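Insecticidal crystal protein Cry7Cal (PDB 5ZI1) is an insecticidal toxin active against locusts that, as in its family, probably binds insect receptors and opens pores in gut membranes with its N-terminal helical domain. Local coordinates at residues 67-72 and 134-139; 58-63 and 141-146; 51-56 and 78-83; 192-197 and 217-222. All blocks are in the same frame, centred on the assembly; numbering follows the deposited sequence.

In the fold
All four contacts lie in the N-terminal helical domain. Contacts 2 and 4 are buried helix-to-helix packing. Contacts 1 and 3 are only partly buried: contact 1 joins two loops, contact 3 the start of one helix to the body of the next. Contacts 2 and 3 share helix 54-67: its middle meets helix 141-165, and its start meets helix 73-101. Contact 1 sits just past the end of the same helix and touches contacts 2 and 4. Polar links include a weak hydrogen bond from a glutamine amide in contact 1 and a weakly bound water in contact 2. Aromatic rings take part in every contact. Contact 4 lies nearest the centre of the chain, and its arginines reach toward the beta-rich part of the toxin.

Contact 1. Residues 67-72 and 134-139; sequences INQEIT and VGFEGP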
loop_
_atom_site.group_PDB
_atom_site.type_symbol
_atom_site.label_atom_id
_atom_site.label_comp_id
_atom_site.label_asym_id
_atom_site.label_seq_id
_atom_site.Cartn_x
_atom_site.Cartn_y
_atom_site.Cartn_z
ATOM N N ILE A 67 13.782 12.737 -5.326
ATOM C CA ILE A 67 13.542 13.232 -6.681
ATOM C C ILE A 67 14.553 14.280 -7.106
ATOM O O ILE A 67 14.399 14.870 -8.181
ATOM C CB ILE A 67 12.131 13.796 -6.843
ATOM C CG1 ILE A 67 11.970 15.085 -6.037
ATOM C CG2 ILE A 67 11.165 12.797 -6.408
ATOM C CD1 ILE A 67 10.630 15.755 -6.279
ATOM N N ASN A 68 15.546 14.572 -6.271
ATOM C CA ASN A 68 16.653 15.427 -6.668
ATOM C C ASN A 68 16.150 16.809 -7.097
ATOM O O ASN A 68 16.372 17.265 -8.217
ATOM C CB ASN A 68 17.460 14.744 -7.776
ATOM C CG ASN A 68 18.782 15.405 -8.022
ATOM O OD1 ASN A 68 19.368 16.002 -7.115
ATOM N ND2 ASN A 68 19.268 15.312 -9.254
ATOM N N GLN A 69 15.431 17.459 -6.185
ATOM C CA GLN A 69 15.026 18.847 -6.371
ATOM C C GLN A 69 14.848 19.470 -5.001
ATOM O O GLN A 69 14.056 18.978 -4.190
ATOM C CB GLN A 69 13.734 18.968 -7.184
ATOM C CG GLN A 69 13.492 20.386 -7.696
ATOM C CD GLN A 69 12.071 20.881 -7.465
ATOM O OE1 GLN A 69 11.097 20.282 -7.936
ATOM N NE2 GLN A 69 11.946 21.988 -6.745
ATOM N N GLU A 70 15.575 20.543 -4.740
ATOM C CA GLU A 70 15.456 21.201 -3.450
ATOM C C GLU A 70 14.274 22.167 -3.480
ATOM O O GLU A 70 13.753 22.509 -4.536
ATOM C CB GLU A 70 16.757 21.933 -3.090
ATOM C CG GLU A 70 17.106 21.932 -1.588
ATOM C CD GLU A 70 17.714 20.606 -1.104
ATOM O OE1 GLU A 70 17.522 20.248 0.091
ATOM O OE2 GLU A 70 18.380 19.921 -1.919
ATOM N N ILE A 71 13.840 22.576 -2.295
ATOM C CA ILE A 71 12.817 23.593 -2.122
ATOM C C ILE A 71 13.497 24.875 -1.654
ATOM O O ILE A 71 14.404 24.835 -0.813
ATOM C CB ILE A 71 11.743 23.131 -1.113
ATOM C CG1 ILE A 71 11.243 21.728 -1.467
ATOM C CG2 ILE A 71 10.568 24.098 -1.087
ATOM C CD1 ILE A 71 10.378 21.092 -0.399
ATOM N N THR A 72 13.072 26.009 -2.211
ATOM C CA THR A 72 13.612 27.298 -1.796
ATOM C C THR A 72 13.147 27.639 -0.386
ATOM O O THR A 72 12.011 27.339 0.002
ATOM C CB THR A 72 13.190 28.406 -2.769
ATOM O OG1 THR A 72 11.756 28.459 -2.877
ATOM C CG2 THR A 72 13.805 28.161 -4.131
ATOM N N VAL A 134 3.892 26.289 -6.943
ATOM C CA VAL A 134 4.285 26.075 -8.332
ATOM C C VAL A 134 5.789 25.926 -8.413
ATOM O O VAL A 134 6.534 26.742 -7.854
ATOM C CB VAL A 134 3.818 27.243 -9.211
ATOM C CG1 VAL A 134 3.855 26.846 -10.676
ATOM C CG2 VAL A 134 2.450 27.676 -8.801
ATOM N N GLY A 135 6.245 24.898 -9.129
ATOM C CA GLY A 135 7.651 24.590 -9.218
ATOM C C GLY A 135 8.168 23.627 -8.160
ATOM O O GLY A 135 9.292 23.114 -8.307
ATOM N N PHE A 136 7.384 23.360 -7.109
ATOM C CA PHE A 136 7.827 22.535 -5.992
ATOM C C PHE A 136 6.817 21.463 -5.604
ATOM O O PHE A 136 6.965 20.856 -4.533
ATOM C CB PHE A 136 8.135 23.422 -4.783
ATOM C CG PHE A 136 9.169 24.469 -5.070
ATOM C CD1 PHE A 136 10.521 24.192 -4.894
ATOM C CD2 PHE A 136 8.792 25.722 -5.558
ATOM C CE1 PHE A 136 11.472 25.139 -5.170
ATOM C CE2 PHE A 136 9.744 26.685 -5.841
ATOM C CZ PHE A 136 11.086 26.396 -5.646
ATOM N N GLU A 137 5.805 21.210 -6.444
ATOM C CA GLU A 137 4.759 20.255 -6.098
ATOM C C GLU A 137 5.335 18.875 -5.816
ATOM O O GLU A 137 4.851 18.163 -4.929
ATOM C CB GLU A 137 3.721 20.179 -7.218
ATOM C CG GLU A 137 3.112 21.511 -7.581
ATOM C CD GLU A 137 3.845 22.203 -8.714
ATOM O OE1 GLU A 137 5.106 22.185 -8.744
ATOM O OE2 GLU A 137 3.144 22.752 -9.589
ATOM N N GLY A 138 6.357 18.478 -6.563
ATOM C CA GLY A 138 7.063 17.237 -6.323
ATOM C C GLY A 138 7.639 17.114 -4.922
ATOM O O GLY A 138 7.198 16.285 -4.122
ATOM N N PRO A 139 8.650 17.922 -4.587
ATOM C CA PRO A 139 9.301 17.738 -3.277
ATOM C C PRO A 139 8.362 17.963 -2.100
ATOM O O PRO A 139 8.662 17.500 -0.995
ATOM C CB PRO A 139 10.449 18.759 -3.305
ATOM C CG PRO A 139 10.046 19.750 -4.330
ATOM C CD PRO A 139 9.299 18.984 -5.375
#
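Gln69 faces Pro139 and Ile71 faces Phe136, so the two loops run in opposite senses. The CA atoms of Gln69 and Pro139 are 6.6 Å apart, and those of Ile71 and Phe136 6.4 Å. Asn68 has positive phi and takes the chain out of helix 54-67. Gln69 CG is anti to the backbone N (chi1 -165°). Its NE2 approaches Phe136 CD1 obliquely to the ring, at 3.2 Å, while OE1 lies by Pro139 CD. NE2 gives a hydrogen bond to Glu70 O (2.9 Å) and a weak, bent one to Gly135 O (3.3 Å). Glu70 O also lies at the edge of the Phe136 ring, near its plane. These loops link consecutive helices in the helical bundle of a three-domain Cry toxin. One leads from helix 54-67 to helix 73-101, the other from helix 107-127 to helix 141-165. Pro139 packs between two isoleucines. Its CD meets Ile67 CD1 at 3.6 Å, and its CB meets Ile71 CG1 at 3.6 Å. Ile71 CG2 meets CD1 of Phe136. Thr72 crosses Phe136 at about a right angle, with OG1 3.5 Å from Phe136 CZ. Glu64 of helix 54-67 accepts a hydrogen bond from Ile71 N, and Lys200 gives one to Ile67 O.

Contact 2. Residues 58-63 and 141-146; sequences SFMNEV and LTVYAQ
Phe59 and Val143 share a water molecule between the two helices. The water donates to Phe59 O at 3.4 Å and accepts from Val143 N at 3.3 Å. Both bonds are weak. Val143 is in the first turn of helix 141-165, where backbone N-H groups often lack a helical acceptor. Beside the water, Phe59 and Thr142 carry the closest backbone approach. Thr142 CG2 sits over one face of the Phe59 ring, 3.6 Å from its centroid and 18° off the normal. This is a CH-pi contact, shifted toward the rim on the side of CG and CD1. OG1 of Thr142 is anti to the carbonyl carbon (chi1 -67°), and CG2, the other branch, is anti to the backbone N. Gln146, one turn on, brings CG obliquely to CE2 of the same ring at 3.7 Å. The axes of 58-63 and 141-146 approach to 8.6 Å, at 139° between their directions, roughly antiparallel. In the helical bundle of Cry toxins, helix 141-165 is the hydrophobic central helix, wrapped by the others, and helix 54-67 is one of those wrapping it. Val143 CG2 meets Met60 CG at 3.6 Å and Phe59 CB at 4.0 Å. One turn further along helix 54-67, Val63 CG2 lies 3.5 Å from Thr142 OG1. That hydroxyl is buried and has no polar partner in the model. Met222 and Met225 of helix 208-227 also pack against Thr142. Gln146 NE2 makes a weak hydrogen bond to Met225 O.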
loop_
_atom_site.group_PDB
_atom_site.type_symbol
_atom_site.label_atom_id
_atom_site.label_comp_id
_atom_site.label_asym_id
_atom_site.label_seq_id
_atom_site.Cartn_x
_atom_site.Cartn_y
_atom_site.Cartn_z
ATOM N N SER A 58 11.347 16.485 7.848
ATOM C CA SER A 58 11.848 15.228 7.304
ATOM C C SER A 58 11.089 14.815 6.050
ATOM O O SER A 58 11.693 14.283 5.110
ATOM C CB SER A 58 11.755 14.123 8.351
ATOM O OG SER A 58 12.336 14.528 9.572
ATOM N N PHE A 59 9.759 15.006 6.035
ATOM C CA PHE A 59 8.982 14.764 4.822
ATOM C C PHE A 59 9.589 15.504 3.642
ATOM O O PHE A 59 9.838 14.921 2.583
ATOM C CB PHE A 59 7.520 15.210 4.998
ATOM C CG PHE A 59 6.667 14.284 5.811
ATOM C CD1 PHE A 59 7.015 12.948 6.004
ATOM C CD2 PHE A 59 5.501 14.753 6.382
ATOM C CE1 PHE A 59 6.203 12.104 6.756
ATOM C CE2 PHE A 59 4.687 13.922 7.139
ATOM C CZ PHE A 59 5.039 12.592 7.327
ATOM N N MET A 60 9.814 16.806 3.802
ATOM C CA MET A 60 10.385 17.589 2.713
ATOM C C MET A 60 11.803 17.134 2.371
ATOM O O MET A 60 12.135 16.974 1.191
ATOM C CB MET A 60 10.355 19.073 3.077
ATOM C CG MET A 60 8.939 19.630 3.104
ATOM S SD MET A 60 8.836 21.401 3.409
ATOM C CE MET A 60 8.688 21.441 5.187
ATOM N N ASN A 61 12.649 16.906 3.380
ATOM C CA ASN A 61 14.048 16.540 3.112
ATOM C C ASN A 61 14.147 15.212 2.380
ATOM O O ASN A 61 14.843 15.104 1.368
ATOM C CB ASN A 61 14.854 16.486 4.407
ATOM C CG ASN A 61 15.124 17.867 4.984
ATOM O OD1 ASN A 61 15.238 18.857 4.246
ATOM N ND2 ASN A 61 15.215 17.944 6.309
ATOM N N GLU A 62 13.431 14.195 2.856
ATOM C CA GLU A 62 13.447 12.895 2.187
ATOM C C GLU A 62 12.981 12.999 0.732
ATOM O O GLU A 62 13.618 12.445 -0.175
ATOM C CB GLU A 62 12.578 11.903 2.961
ATOM C CG GLU A 62 12.667 10.488 2.444
ATOM C CD GLU A 62 14.080 9.946 2.530
ATOM O OE1 GLU A 62 14.762 10.243 3.542
ATOM O OE2 GLU A 62 14.508 9.238 1.586
ATOM N N VAL A 63 11.875 13.711 0.479
ATOM C CA VAL A 63 11.363 13.748 -0.889
ATOM C C VAL A 63 12.289 14.552 -1.796
ATOM O O VAL A 63 12.561 14.147 -2.933
ATOM C CB VAL A 63 9.916 14.281 -0.945
ATOM C CG1 VAL A 63 9.411 14.209 -2.372
ATOM C CG2 VAL A 63 9.019 13.462 -0.048
ATOM N N LEU A 141 5.258 16.743 -1.981
ATOM C CA LEU A 141 4.116 15.850 -2.164
ATOM C C LEU A 141 3.675 15.200 -0.853
ATOM O O LEU A 141 2.473 15.147 -0.561
ATOM C CB LEU A 141 4.445 14.791 -3.212
ATOM C CG LEU A 141 3.276 13.887 -3.595
ATOM C CD1 LEU A 141 2.016 14.732 -3.964
ATOM C CD2 LEU A 141 3.698 12.990 -4.748
ATOM N N THR A 142 4.622 14.722 -0.035
ATOM C CA THR A 142 4.223 14.041 1.197
ATOM C C THR A 142 3.571 15.011 2.172
ATOM O O THR A 142 2.578 14.670 2.829
ATOM C CB THR A 142 5.427 13.343 1.852
ATOM O OG1 THR A 142 5.868 12.270 1.025
ATOM C CG2 THR A 142 5.034 12.761 3.172
ATOM N N VAL A 143 4.100 16.229 2.268
ATOM C CA VAL A 143 3.422 17.262 3.052
ATOM C C VAL A 143 1.992 17.441 2.562
ATOM O O VAL A 143 1.049 17.534 3.357
ATOM C CB VAL A 143 4.206 18.589 2.994
ATOM C CG1 VAL A 143 3.424 19.714 3.678
ATOM C CG2 VAL A 143 5.593 18.417 3.635
ATOM N N TYR A 144 1.811 17.481 1.243
ATOM C CA TYR A 144 0.482 17.689 0.680
ATOM C C TYR A 144 -0.438 16.527 1.033
ATOM O O TYR A 144 -1.527 16.726 1.588
ATOM C CB TYR A 144 0.599 17.853 -0.830
ATOM C CG TYR A 144 -0.703 18.089 -1.538
ATOM C CD1 TYR A 144 -1.489 17.029 -1.952
ATOM C CD2 TYR A 144 -1.137 19.381 -1.827
ATOM C CE1 TYR A 144 -2.686 17.236 -2.612
ATOM C CE2 TYR A 144 -2.324 19.599 -2.485
ATOM C CZ TYR A 144 -3.095 18.522 -2.880
ATOM O OH TYR A 144 -4.273 18.731 -3.550
ATOM N N ALA A 145 0.007 15.301 0.750
ATOM C CA ALA A 145 -0.786 14.115 1.053
ATOM C C ALA A 145 -1.206 14.072 2.514
ATOM O O ALA A 145 -2.385 13.854 2.821
ATOM C CB ALA A 145 -0.010 12.861 0.679
ATOM N N GLN A 146 -0.265 14.311 3.432
ATOM C CA GLN A 146 -0.583 14.143 4.849
ATOM C C GLN A 146 -1.536 15.228 5.343
ATOM O O GLN A 146 -2.428 14.955 6.159
ATOM C CB GLN A 146 0.698 14.126 5.685
ATOM C CG GLN A 146 1.609 12.974 5.360
ATOM C CD GLN A 146 1.153 11.649 5.964
ATOM O OE1 GLN A 146 0.402 11.617 6.935
ATOM N NE2 GLN A 146 1.629 10.544 5.391
HETATM O O HOH W 1 7.139 16.226 0.876
#

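Contact 3. Residues 51-56 and 78-83; sequences KQNDLW and KALSEL
Trp56 lies against Leu83 from its CB to the far side of its indole. CB starts the contact, 3.6 Å from Leu83 CD1 and 4.2 Å from Leu80 CD2. CG and CD2 then meet the same Leu83 CD1. Here the first turn of helix 54-67 packs on helix 73-101, two consecutive helices of the bundle that forms the N-terminal domain of Cry toxins. Further out, the six-membered ring passes under the other methyl of Leu83. CD2 of Leu83 is 3.7 Å from the centroid of that ring and 11° off its normal, a CH-pi contact over the face. It lies toward the rim, nearest CE3 and CZ3. CE2, CZ2 and CH2 of Trp56 also come near Leu83 CD2, CH2 at 4.0 Å. The two leucine methyls share the indole: CD1 meets CB, CG, CD2 and CE3, and CD2 lies over the six-membered ring. CG of Trp56 is anti to the carbonyl carbon (chi1 -55°). The indole also packs on Val143 and Gln146 of helix 141-165. Its plane meets that of Trp48 at about 40°. Asn53, at the N-cap position of helix 54-67, makes no capping bond with its side chain. The side chains of Asn53 and Leu80 run side by side in opposite senses, with Asn53 CB 3.7 Å from Leu80 CD2. Asn53 ND2 is 3.1 Å from Leu80 O, and its OD1 takes a weak hydrogen bond from Trp48 NE1. A second conformer of Asn53 is present, so its amide is less certain. Leu80 also packs on Met60 of helix 54-67: its CD2 lies 3.6 Å from Met60 CE.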
loop_
_atom_site.group_PDB
_atom_site.type_symbol
_atom_site.label_atom_id
_atom_site.label_comp_id
_atom_site.label_asym_id
_atom_site.label_seq_id
_atom_site.Cartn_x
_atom_site.Cartn_y
_atom_site.Cartn_z
ATOM N N LYS A 51 5.118 18.878 19.693
ATOM C CA LYS A 51 4.552 20.116 19.164
ATOM C C LYS A 51 5.544 20.867 18.281
ATOM O O LYS A 51 5.510 22.096 18.206
ATOM C CB LYS A 51 4.049 21.006 20.300
ATOM C CG LYS A 51 2.809 20.447 20.994
ATOM C CD LYS A 51 2.858 20.687 22.488
ATOM C CE LYS A 51 1.511 20.448 23.146
ATOM N NZ LYS A 51 0.659 21.669 23.037
ATOM N N GLN A 52 6.423 20.127 17.605
ATOM C CA GLN A 52 7.408 20.682 16.689
ATOM C C GLN A 52 7.132 20.196 15.272
ATOM O O GLN A 52 6.403 19.222 15.063
ATOM C CB GLN A 52 8.847 20.282 17.068
ATOM C CG GLN A 52 9.116 20.128 18.552
ATOM C CD GLN A 52 9.374 21.446 19.249
ATOM O OE1 GLN A 52 9.111 22.519 18.703
ATOM N NE2 GLN A 52 9.904 21.370 20.466
ATOM N N ASN A 53 7.756 20.876 14.304
ATOM C CA ASN A 53 7.578 20.515 12.902
ATOM C C ASN A 53 8.670 19.553 12.399
ATOM O O ASN A 53 8.856 19.418 11.187
ATOM C CB ASN A 53 7.513 21.776 12.024
ATOM C CG ASN A 53 6.121 22.488 12.055
ATOM O OD1 ASN A 53 5.072 21.871 12.255
ATOM N ND2 ASN A 53 6.135 23.797 11.836
ATOM N N ASP A 54 9.345 18.833 13.309
ATOM C CA ASP A 54 10.454 17.957 12.912
ATOM C C ASP A 54 10.059 16.960 11.824
ATOM O O ASP A 54 10.818 16.743 10.869
ATOM C CB ASP A 54 10.997 17.196 14.125
ATOM C CG ASP A 54 11.868 18.062 15.028
ATOM O OD1 ASP A 54 12.013 19.271 14.753
ATOM O OD2 ASP A 54 12.413 17.531 16.023
ATOM N N LEU A 55 8.875 16.343 11.948
ATOM C CA LEU A 55 8.475 15.315 10.985
ATOM C C LEU A 55 8.188 15.920 9.618
ATOM O O LEU A 55 8.549 15.339 8.587
ATOM C CB LEU A 55 7.256 14.545 11.497
ATOM C CG LEU A 55 6.957 13.242 10.745
ATOM C CD1 LEU A 55 8.092 12.248 10.946
ATOM C CD2 LEU A 55 5.644 12.624 11.187
ATOM N N TRP A 56 7.559 17.095 9.582
ATOM C CA TRP A 56 7.259 17.697 8.285
ATOM C C TRP A 56 8.526 18.176 7.590
ATOM O O TRP A 56 8.595 18.162 6.354
ATOM C CB TRP A 56 6.276 18.849 8.442
ATOM C CG TRP A 56 4.999 18.491 9.151
ATOM C CD1 TRP A 56 4.779 18.515 10.495
ATOM C CD2 TRP A 56 3.758 18.072 8.550
ATOM N NE1 TRP A 56 3.490 18.130 10.775
ATOM C CE2 TRP A 56 2.840 17.857 9.598
ATOM C CE3 TRP A 56 3.334 17.869 7.230
ATOM C CZ2 TRP A 56 1.507 17.466 9.368
ATOM C CZ3 TRP A 56 1.996 17.467 7.003
ATOM C CH2 TRP A 56 1.110 17.275 8.068
ATOM N N LYS A 78 7.286 29.053 4.425
ATOM C CA LYS A 78 5.862 29.328 4.406
ATOM C C LYS A 78 5.062 28.065 4.679
ATOM O O LYS A 78 4.090 28.099 5.436
ATOM C CB LYS A 78 5.443 29.941 3.077
ATOM C CG LYS A 78 3.950 30.231 3.057
ATOM C CD LYS A 78 3.512 30.963 1.809
ATOM C CE LYS A 78 2.098 31.503 1.978
ATOM N NZ LYS A 78 1.464 31.824 0.662
ATOM N N ALA A 79 5.468 26.935 4.096
ATOM C CA ALA A 79 4.771 25.684 4.368
ATOM C C ALA A 79 4.806 25.360 5.854
ATOM O O ALA A 79 3.762 25.108 6.467
ATOM C CB ALA A 79 5.374 24.551 3.542
ATOM N N LEU A 80 5.994 25.422 6.460
ATOM C CA LEU A 80 6.130 25.108 7.881
ATOM C C LEU A 80 5.297 26.044 8.738
ATOM O O LEU A 80 4.720 25.628 9.748
ATOM C CB LEU A 80 7.602 25.188 8.297
ATOM C CG LEU A 80 8.487 24.039 7.844
ATOM C CD1 LEU A 80 9.961 24.309 8.175
ATOM C CD2 LEU A 80 8.006 22.722 8.483
ATOM N N SER A 81 5.235 27.316 8.357
ATOM C CA SER A 81 4.481 28.301 9.122
ATOM C C SER A 81 2.980 28.007 9.083
ATOM O O SER A 81 2.289 28.147 10.101
ATOM C CB SER A 81 4.802 29.698 8.576
ATOM O OG SER A 81 3.798 30.640 8.883
ATOM N N GLU A 82 2.457 27.595 7.923
ATOM C CA GLU A 82 1.066 27.145 7.859
ATOM C C GLU A 82 0.869 25.842 8.610
ATOM O O GLU A 82 -0.193 25.632 9.207
ATOM C CB GLU A 82 0.620 26.956 6.416
ATOM C CG GLU A 82 0.930 28.133 5.544
ATOM C CD GLU A 82 -0.223 29.096 5.486
ATOM O OE1 GLU A 82 -0.842 29.348 6.552
ATOM O OE2 GLU A 82 -0.520 29.592 4.370
ATOM N N LEU A 83 1.876 24.956 8.595
ATOM C CA LEU A 83 1.739 23.707 9.336
ATOM C C LEU A 83 1.649 23.974 10.829
ATOM O O LEU A 83 0.879 23.314 11.540
ATOM C CB LEU A 83 2.888 22.756 9.005
ATOM C CG LEU A 83 2.835 22.147 7.593
ATOM C CD1 LEU A 83 4.137 21.440 7.247
ATOM C CD2 LEU A 83 1.656 21.179 7.435
#

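Contact 4. Residues 192-197 and 217-222; sequences KWYKEG and RFRREM
Phe218 is the first residue of 217-222 to reach Tyr194 and Gly197. Its CG is anti to the backbone N (chi1 176°), and the ring lies against helix 169-202. CE2 is 3.5 Å from Tyr194 O, which lies at the ring edge near its plane. CZ is 3.9 Å from Gly197 CA. Gly197 has no side chain, and the ring lies close where a CB would be. The Tyr194 and Phe218 rings are nearly parallel, at 20°, but slid apart so that they barely overlap. Their centroids are 5.8 Å apart. Arg219 follows and meets the tip of Tyr194 with its aliphatic part: Tyr194 OH is 3.2 Å from Arg219 CG and 3.4 Å from its CB. The guanidinium leads away and forms a salt bridge with Glu283. Asn216 also accepts a hydrogen bond from Arg219 NH2. Met222 closes the segment. Its CB lies in the plane of the Tyr194 ring at the edge, 4.0 Å from CD1. Its CG stands over a face of the Phe218 ring, so this side chain touches both aromatics. The axes of the two segments come within 10.6 Å and run roughly antiparallel (154°). Helices 169-202 and 208-227 are the last two long helices of the toxin's N-terminal bundle. Phe218 also packs on Leu66 and Ile67 of helix 54-67, and Met222 on Leu141 and Thr142 of helix 141-165. Arg217 and Arg220 form salt bridges with Asp256, just past strand 252-254. Glu283 lies on helix 279-286.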
loop_
_atom_site.group_PDB
_atom_site.type_symbol
_atom_site.label_atom_id
_atom_site.label_comp_id
_atom_site.label_asym_id
_atom_site.label_seq_id
_atom_site.Cartn_x
_atom_site.Cartn_y
_atom_site.Cartn_z
ATOM N N LYS A 192 -0.998 12.188 -9.931
ATOM C CA LYS A 192 -0.272 12.884 -10.992
ATOM C C LYS A 192 1.198 13.100 -10.635
ATOM O O LYS A 192 2.093 12.783 -11.421
ATOM C CB LYS A 192 -0.960 14.220 -11.280
ATOM C CG LYS A 192 -0.135 15.255 -12.031
ATOM C CD LYS A 192 -0.920 16.583 -12.088
ATOM C CE LYS A 192 -0.376 17.551 -13.138
ATOM N NZ LYS A 192 -0.428 16.949 -14.501
ATOM N N TRP A 193 1.468 13.636 -9.447
ATOM C CA TRP A 193 2.847 13.922 -9.087
ATOM C C TRP A 193 3.610 12.694 -8.603
ATOM O O TRP A 193 4.840 12.680 -8.711
ATOM C CB TRP A 193 2.881 15.057 -8.064
ATOM C CG TRP A 193 2.595 16.349 -8.769
ATOM C CD1 TRP A 193 1.373 16.929 -8.955
ATOM C CD2 TRP A 193 3.537 17.175 -9.458
ATOM N NE1 TRP A 193 1.501 18.074 -9.688
ATOM C CE2 TRP A 193 2.820 18.253 -10.009
ATOM C CE3 TRP A 193 4.926 17.115 -9.651
ATOM C CZ2 TRP A 193 3.437 19.266 -10.738
ATOM C CZ3 TRP A 193 5.537 18.125 -10.376
ATOM C CH2 TRP A 193 4.790 19.182 -10.912
ATOM N N TYR A 194 2.923 11.651 -8.120
ATOM C CA TYR A 194 3.594 10.364 -7.938
ATOM C C TYR A 194 4.132 9.854 -9.265
ATOM O O TYR A 194 5.294 9.438 -9.368
ATOM C CB TYR A 194 2.645 9.323 -7.331
ATOM C CG TYR A 194 3.260 7.921 -7.288
ATOM C CD1 TYR A 194 4.175 7.587 -6.308
ATOM C CD2 TYR A 194 2.938 6.955 -8.242
ATOM C CE1 TYR A 194 4.776 6.334 -6.268
ATOM C CE2 TYR A 194 3.516 5.679 -8.210
ATOM C CZ TYR A 194 4.446 5.382 -7.215
ATOM O OH TYR A 194 5.054 4.144 -7.130
ATOM N N LYS A 195 3.285 9.881 -10.300
ATOM C CA LYS A 195 3.681 9.398 -11.618
ATOM C C LYS A 195 4.723 10.297 -12.271
ATOM O O LYS A 195 5.532 9.820 -13.076
ATOM C CB LYS A 195 2.453 9.280 -12.518
ATOM C CG LYS A 195 1.529 8.125 -12.152
ATOM C CD LYS A 195 0.349 8.042 -13.126
ATOM C CE LYS A 195 -0.607 6.891 -12.795
ATOM N NZ LYS A 195 -1.794 6.878 -13.718
ATOM N N GLU A 196 4.721 11.593 -11.951
ATOM C CA GLU A 196 5.697 12.472 -12.573
ATOM C C GLU A 196 7.079 12.285 -11.959
ATOM O O GLU A 196 8.070 12.203 -12.689
ATOM C CB GLU A 196 5.236 13.927 -12.474
ATOM C CG GLU A 196 5.529 14.707 -13.737
ATOM C CD GLU A 196 4.519 15.810 -13.988
ATOM O OE1 GLU A 196 4.864 16.790 -14.678
ATOM O OE2 GLU A 196 3.376 15.696 -13.495
ATOM N N GLY A 197 7.166 12.216 -10.626
ATOM C CA GLY A 197 8.427 11.857 -9.990
ATOM C C GLY A 197 8.966 10.532 -10.495
ATOM O O GLY A 197 10.166 10.395 -10.774
ATOM N N ARG A 217 13.297 3.119 -5.215
ATOM C CA ARG A 217 13.262 3.658 -3.862
ATOM C C ARG A 217 12.174 4.713 -3.719
ATOM O O ARG A 217 11.538 4.821 -2.665
ATOM C CB ARG A 217 14.617 4.246 -3.483
ATOM C CG ARG A 217 14.626 4.793 -2.070
ATOM C CD ARG A 217 15.993 5.308 -1.632
ATOM N NE ARG A 217 17.005 4.255 -1.615
ATOM C CZ ARG A 217 17.979 4.152 -2.511
ATOM N NH1 ARG A 217 18.864 3.160 -2.423
ATOM N NH2 ARG A 217 18.064 5.048 -3.495
ATOM N N PHE A 218 11.981 5.530 -4.754
ATOM C CA PHE A 218 10.907 6.507 -4.734
ATOM C C PHE A 218 9.558 5.808 -4.683
ATOM O O PHE A 218 8.710 6.129 -3.842
ATOM C CB PHE A 218 11.029 7.396 -5.959
ATOM C CG PHE A 218 9.937 8.391 -6.107
ATOM C CD1 PHE A 218 10.022 9.629 -5.506
ATOM C CD2 PHE A 218 8.836 8.112 -6.903
ATOM C CE1 PHE A 218 9.014 10.561 -5.677
ATOM C CE2 PHE A 218 7.838 9.036 -7.072
ATOM C CZ PHE A 218 7.922 10.264 -6.461
ATOM N N ARG A 219 9.364 4.810 -5.547
ATOM C CA ARG A 219 8.127 4.036 -5.516
ATOM C C ARG A 219 7.883 3.438 -4.134
ATOM O O ARG A 219 6.782 3.549 -3.585
ATOM C CB ARG A 219 8.173 2.941 -6.580
ATOM C CG ARG A 219 7.163 1.824 -6.379
ATOM C CD ARG A 219 7.040 0.970 -7.647
ATOM N NE ARG A 219 8.334 0.425 -8.048
ATOM C CZ ARG A 219 8.613 -0.025 -9.275
ATOM N NH1 ARG A 219 7.670 0.003 -10.237
ATOM N NH2 ARG A 219 9.841 -0.494 -9.547
ATOM N N ARG A 220 8.912 2.827 -3.538
ATOM C CA ARG A 220 8.708 2.144 -2.262
ATOM C C ARG A 220 8.344 3.130 -1.168
ATOM O O ARG A 220 7.332 2.961 -0.482
ATOM C CB ARG A 220 9.954 1.362 -1.860
ATOM C CG ARG A 220 9.779 0.663 -0.537
ATOM C CD ARG A 220 10.993 -0.186 -0.187
ATOM N NE ARG A 220 12.101 0.645 0.281
ATOM C CZ ARG A 220 13.190 0.910 -0.432
ATOM N NH1 ARG A 220 13.335 0.402 -1.654
ATOM N NH2 ARG A 220 14.138 1.679 0.086
ATOM N N GLU A 221 9.143 4.183 -1.007
ATOM C CA GLU A 221 8.899 5.128 0.079
ATOM C C GLU A 221 7.621 5.944 -0.145
ATOM O O GLU A 221 6.875 6.189 0.810
ATOM C CB GLU A 221 10.110 6.038 0.253
ATOM C CG GLU A 221 11.377 5.277 0.772
ATOM C CD GLU A 221 12.438 6.224 1.295
ATOM O OE1 GLU A 221 12.134 7.432 1.409
ATOM O OE2 GLU A 221 13.577 5.778 1.594
ATOM N N MET A 222 7.348 6.376 -1.387
ATOM C CA MET A 222 6.165 7.210 -1.639
ATOM C C MET A 222 4.873 6.412 -1.638
ATOM O O MET A 222 3.802 6.988 -1.411
ATOM C CB MET A 222 6.285 7.968 -2.962
ATOM C CG MET A 222 7.483 8.878 -3.000
ATOM S SD MET A 222 7.418 10.105 -1.685
ATOM C CE MET A 222 6.176 11.220 -2.397
#